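Local coordinates for flagellar hook-associated protein 2 (Helicobacter pylori, PDB 6IWY) that caps the growing tip of the flagellar filament, promoting flagellin polymerization there and preventing exported subunits from leaking away unassembled, at residues V34-Q39 with D367-Y372; G14-A19 with K403-S408. All coordinates share one frame; numbering follows the deposited sequence.

Interaction 1. Residues V34-Q39 with D367-Y372; sequences VQNLAQ and DSAFTY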
loop_
_atom_site.group_PDB
_atom_site.type_symbol
_atom_site.label_atom_id
_atom_site.label_comp_id
_atom_site.label_asym_id
_atom_site.label_seq_id
_atom_site.Cartn_x
_atom_site.Cartn_y
_atom_site.Cartn_z
ATOM N N VAL A 34 -32.410 5.878 -2.731
ATOM C CA VAL A 34 -30.981 6.085 -2.469
ATOM C C VAL A 34 -30.450 4.959 -1.607
ATOM O O VAL A 34 -30.686 4.940 -0.407
ATOM C CB VAL A 34 -30.723 7.396 -1.739
ATOM C CG1 VAL A 34 -29.246 7.561 -1.478
ATOM C CG2 VAL A 34 -31.251 8.558 -2.544
ATOM N N GLN A 35 -29.732 4.022 -2.214
ATOM C CA GLN A 35 -29.266 2.837 -1.491
ATOM C C GLN A 35 -27.961 3.098 -0.728
ATOM O O GLN A 35 -27.829 2.701 0.420
ATOM C CB GLN A 35 -29.115 1.641 -2.447
ATOM C CG GLN A 35 -30.306 0.651 -2.443
ATOM C CD GLN A 35 -31.534 1.161 -3.190
ATOM O OE1 GLN A 35 -31.550 2.291 -3.682
ATOM N NE2 GLN A 35 -32.575 0.322 -3.272
ATOM N N ASN A 36 -26.998 3.762 -1.369
ATOM C CA ASN A 36 -25.733 4.112 -0.711
ATOM C C ASN A 36 -25.305 5.541 -1.021
ATOM O O ASN A 36 -25.725 6.102 -2.003
ATOM C CB ASN A 36 -24.625 3.126 -1.090
ATOM C CG ASN A 36 -24.907 1.709 -0.588
ATOM O OD1 ASN A 36 -25.769 1.000 -1.135
ATOM N ND2 ASN A 36 -24.187 1.289 0.461
ATOM N N LEU A 37 -24.500 6.121 -0.146
ATOM C CA LEU A 37 -23.888 7.411 -0.360
ATOM C C LEU A 37 -22.412 7.219 -0.644
ATOM O O LEU A 37 -21.776 6.307 -0.112
ATOM C CB LEU A 37 -24.000 8.258 0.896
ATOM C CG LEU A 37 -25.349 8.849 1.285
ATOM C CD1 LEU A 37 -25.216 9.617 2.611
ATOM C CD2 LEU A 37 -25.829 9.763 0.152
ATOM N N ALA A 38 -21.869 8.095 -1.468
ATOM C CA ALA A 38 -20.444 8.106 -1.751
ATOM C C ALA A 38 -19.677 8.530 -0.489
ATOM O O ALA A 38 -20.145 9.379 0.257
ATOM C CB ALA A 38 -20.133 9.062 -2.944
ATOM N N GLN A 39 -18.514 7.907 -0.276
ATOM C CA GLN A 39 -17.712 8.026 0.948
ATOM C C GLN A 39 -16.232 8.145 0.605
ATOM O O GLN A 39 -15.771 7.559 -0.355
ATOM C CB GLN A 39 -17.879 6.758 1.800
ATOM C CG GLN A 39 -19.040 6.757 2.833
ATOM C CD GLN A 39 -19.404 5.339 3.297
ATOM O OE1 GLN A 39 -18.528 4.514 3.577
ATOM N NE2 GLN A 39 -20.704 5.039 3.325
ATOM N N ASP A 367 -18.497 4.126 -3.913
ATOM C CA ASP A 367 -19.305 4.887 -4.865
ATOM C C ASP A 367 -20.696 5.037 -4.248
ATOM O O ASP A 367 -21.073 4.268 -3.400
ATOM C CB ASP A 367 -19.416 4.158 -6.236
ATOM C CG ASP A 367 -18.073 4.063 -7.022
ATOM O OD1 ASP A 367 -17.222 4.965 -6.943
ATOM O OD2 ASP A 367 -17.876 3.073 -7.781
ATOM N N SER A 368 -21.440 6.051 -4.657
ATOM C CA SER A 368 -22.862 6.166 -4.332
ATOM C C SER A 368 -23.676 5.197 -5.161
ATOM O O SER A 368 -23.298 4.850 -6.286
ATOM C CB SER A 368 -23.374 7.574 -4.642
ATOM O OG SER A 368 -23.482 7.778 -6.055
ATOM N N ALA A 369 -24.818 4.792 -4.634
ATOM C CA ALA A 369 -25.692 3.861 -5.347
ATOM C C ALA A 369 -27.129 4.273 -5.110
ATOM O O ALA A 369 -27.529 4.524 -3.951
ATOM C CB ALA A 369 -25.466 2.425 -4.875
ATOM N N PHE A 370 -27.891 4.331 -6.208
ATOM C CA PHE A 370 -29.253 4.870 -6.198
ATOM C C PHE A 370 -29.976 4.453 -7.475
ATOM O O PHE A 370 -29.380 3.820 -8.341
ATOM C CB PHE A 370 -29.228 6.412 -6.056
ATOM C CG PHE A 370 -28.486 7.103 -7.162
ATOM C CD1 PHE A 370 -27.121 7.327 -7.063
ATOM C CD2 PHE A 370 -29.149 7.509 -8.312
ATOM C CE1 PHE A 370 -26.423 7.943 -8.100
ATOM C CE2 PHE A 370 -28.459 8.132 -9.356
ATOM C CZ PHE A 370 -27.100 8.341 -9.257
ATOM N N THR A 371 -31.255 4.820 -7.589
ATOM C CA THR A 371 -32.089 4.422 -8.719
ATOM C C THR A 371 -33.203 5.426 -9.028
ATOM O O THR A 371 -33.955 5.808 -8.139
ATOM C CB THR A 371 -32.776 3.075 -8.431
ATOM O OG1 THR A 371 -33.479 3.172 -7.187
ATOM C CG2 THR A 371 -31.762 1.940 -8.342
ATOM N N TYR A 372 -33.306 5.834 -10.296
ATOM C CA TYR A 372 -34.522 6.481 -10.818
ATOM C C TYR A 372 -35.653 5.448 -10.970
ATOM O O TYR A 372 -35.927 4.941 -12.076
ATOM C CB TYR A 372 -34.277 7.109 -12.184
ATOM C CG TYR A 372 -33.793 8.544 -12.206
ATOM C CD1 TYR A 372 -34.401 9.479 -13.072
ATOM C CD2 TYR A 372 -32.712 8.972 -11.426
ATOM C CE1 TYR A 372 -33.956 10.801 -13.162
ATOM C CE2 TYR A 372 -32.262 10.313 -11.499
ATOM C CZ TYR A 372 -32.892 11.219 -12.381
ATOM O OH TYR A 372 -32.491 12.542 -12.499
#
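Ala-369 faces both Gln-35 and Asn-36, which defines a classic beta bulge; segments 34-36 and 368-371 run antiparallel, with 157° between their directions. Along 367-372 the contact begins with backbone: Asp-367 C lies 4.0 Å from Ala-38 CA, while the carboxylate turns elsewhere and accepts a hydrogen bond from the backbone N of Glu-121 through OD1. At Ser-368 the side chain divides its roles. Its CB sits 3.6 Å from Ala-38 N and 3.9 Å from Ala-38 CB, whereas OG, placed between the backbone N and the carbonyl carbon (chi1 73°), hydrogen-bonds to the carbonyl of Arg-379 on the neighbouring strand. Ala-369 carries the bulge itself. Its O accepts a nearly straight bond from Asn-36 N (2.7 Å) and a weak, bent one from Gln-35 N (2.8 Å, N-H...O 125°), and its own N donates to Asn-36 O at 3.1 Å. On the same face as its CB lies Asn-36 CB, 3.9 Å away. Phe-370 touches across the strands through CB, 4.0 Å from Val-34 CA, while its ring leads away from strand 30-36; Leu-395 packs against both residues. At Thr-371, OG1 makes a weak hydrogen bond to the carbonyl O of Asp-33.

Interaction 2. Residues G14-A19 with K403-S408; sequences GDALSA and KPAIIS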
loop_
_atom_site.group_PDB
_atom_site.type_symbol
_atom_site.label_atom_id
_atom_site.label_comp_id
_atom_site.label_asym_id
_atom_site.label_seq_id
_atom_site.Cartn_x
_atom_site.Cartn_y
_atom_site.Cartn_z
ATOM N N GLY A 14 -39.055 14.254 2.058
ATOM C CA GLY A 14 -38.126 13.635 3.010
ATOM C C GLY A 14 -36.847 14.440 3.164
ATOM O O GLY A 14 -36.870 15.661 3.032
ATOM N N ASP A 15 -35.733 13.763 3.443
ATOM C CA ASP A 15 -34.462 14.441 3.732
ATOM C C ASP A 15 -33.258 13.835 2.982
ATOM O O ASP A 15 -32.111 14.126 3.317
ATOM C CB ASP A 15 -34.189 14.418 5.245
ATOM C CG ASP A 15 -35.434 14.756 6.086
ATOM O OD1 ASP A 15 -36.232 15.612 5.651
ATOM O OD2 ASP A 15 -35.618 14.179 7.189
ATOM N N ALA A 16 -33.509 13.024 1.960
ATOM C CA ALA A 16 -32.467 12.191 1.373
ATOM C C ALA A 16 -31.611 12.911 0.325
ATOM O O ALA A 16 -30.466 12.495 0.058
ATOM C CB ALA A 16 -33.096 10.948 0.762
ATOM N N LEU A 17 -32.168 13.951 -0.303
ATOM C CA LEU A 17 -31.426 14.719 -1.295
ATOM C C LEU A 17 -32.011 16.106 -1.523
ATOM O O LEU A 17 -33.183 16.364 -1.227
ATOM C CB LEU A 17 -31.361 13.949 -2.618
ATOM C CG LEU A 17 -32.686 13.661 -3.328
ATOM C CD1 LEU A 17 -33.107 14.829 -4.249
ATOM C CD2 LEU A 17 -32.557 12.372 -4.119
ATOM N N SER A 18 -31.176 16.988 -2.069
ATOM C CA SER A 18 -31.586 18.352 -2.429
ATOM C C SER A 18 -31.283 18.660 -3.907
ATOM O O SER A 18 -30.139 18.609 -4.324
ATOM C CB SER A 18 -30.880 19.372 -1.525
ATOM O OG SER A 18 -29.468 19.221 -1.594
ATOM N N ALA A 19 -32.315 19.000 -4.673
ATOM C CA ALA A 19 -32.179 19.256 -6.104
ATOM C C ALA A 19 -32.326 20.741 -6.470
ATOM O O ALA A 19 -33.089 21.464 -5.831
ATOM C CB ALA A 19 -33.192 18.414 -6.875
ATOM N N LYS A 403 -40.335 4.078 -0.161
ATOM C CA LYS A 403 -40.552 5.422 0.391
ATOM C C LYS A 403 -39.362 6.295 -0.027
ATOM O O LYS A 403 -38.533 6.678 0.809
ATOM C CB LYS A 403 -40.700 5.381 1.923
ATOM N N PRO A 404 -39.269 6.603 -1.329
ATOM C CA PRO A 404 -38.104 7.256 -1.904
ATOM C C PRO A 404 -38.261 8.767 -2.018
ATOM O O PRO A 404 -39.344 9.296 -1.807
ATOM C CB PRO A 404 -38.056 6.655 -3.307
ATOM C CG PRO A 404 -39.550 6.474 -3.678
ATOM C CD PRO A 404 -40.322 6.440 -2.352
ATOM N N ALA A 405 -37.181 9.443 -2.375
ATOM C CA ALA A 405 -37.211 10.875 -2.623
ATOM C C ALA A 405 -37.949 11.160 -3.927
ATOM O O ALA A 405 -37.678 10.545 -4.951
ATOM C CB ALA A 405 -35.809 11.434 -2.688
ATOM N N ILE A 406 -38.888 12.096 -3.863
ATOM C CA ILE A 406 -39.626 12.535 -5.030
ATOM C C ILE A 406 -39.355 14.003 -5.267
ATOM O O ILE A 406 -39.769 14.855 -4.504
ATOM C CB ILE A 406 -41.147 12.344 -4.873
ATOM C CG1 ILE A 406 -41.508 10.863 -4.765
ATOM C CG2 ILE A 406 -41.884 12.951 -6.065
ATOM C CD1 ILE A 406 -43.020 10.614 -4.788
ATOM N N ILE A 407 -38.644 14.276 -6.341
ATOM C CA ILE A 407 -38.514 15.613 -6.867
ATOM C C ILE A 407 -39.748 15.865 -7.728
ATOM O O ILE A 407 -40.080 15.065 -8.604
ATOM C CB ILE A 407 -37.252 15.713 -7.726
ATOM C CG1 ILE A 407 -36.006 15.373 -6.880
ATOM C CG2 ILE A 407 -37.155 17.094 -8.385
ATOM C CD1 ILE A 407 -34.908 14.656 -7.666
ATOM N N SER A 408 -40.436 16.968 -7.469
ATOM C CA SER A 408 -41.672 17.290 -8.186
ATOM C C SER A 408 -41.924 18.795 -8.228
ATOM O O SER A 408 -41.103 19.586 -7.770
ATOM C CB SER A 408 -42.860 16.584 -7.521
#
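Leu-17 fits over Ala-405 and Ile-407 with each of its two methyl branches assigned to a different partner. CD2 rests against Ala-405 CB at 3.7 Å, and CD1 meets Ile-407 CD1 at 3.9 Å. CG of Leu-17 adds to the first of these, standing 3.9 Å from the same Ala-405 methyl. The leucine and isoleucine side chains cross at about a right angle, and CD1 of Leu-17 meets both CG1 and CD1 of Ile-407. Ile-407 CG1, anti to the carbonyl carbon (chi1 -60°), is the atom that lies near both Leu-17 CD1 and Ala-19 CB. This is the close-packed part: Leu-17 and Ala-405 are both buried, and Val-32, Ile-393 and Leu-395 add apolar contacts around the leucine.

Packing is looser at both ends. Ala-16, still buried, brings its CB only to 4.4 Å from Ala-405 CB. At the other end Ala-19 is solvent-exposed, and its CB approaches Ile-407 CG1 at 4.1 Å. Between the inward residues the side chains alternate: Ser-18 and Ile-406 both point away from the contact.

No hydrogen bond joins the two segments. Their strands run almost parallel, at 7°, but their axes stay 8.6 Å apart, too far for neighbours in one sheet. The backbone bonds go instead to other strands, Ser-18 pairing with Thr-394, and Ala-405 and Ile-407 with Val-32 and Ile-30. Apolar side chains thus pack strands 17-19 and 393-395 against the sheet containing 30-36 and 405-407, consistent with a small beta sandwich.

Overall arrangement
Interactions 1 and 2 have centres 13 Å apart and do not touch, although their nearest atoms are about 4 Å from each other. They share the antiparallel sheet ordered 378-379, 368-371, 30-36, 405-407: interaction 1 joins its two middle strands edge to edge, whereas interaction 2 sets strand 17-19 against the outermost strand 405-407. Along the chain the order is 14-19, 34-39, 367-372, 403-408, so interaction 1 is enclosed by interaction 2. Strand 393-395 contributes to both through Leu-395. Segments near the two ends of the modelled chain thus build one beta unit, from which the more than 300 residues between 34-39 and 367-372 extend as the other sheets and helices of this cap-protein fragment.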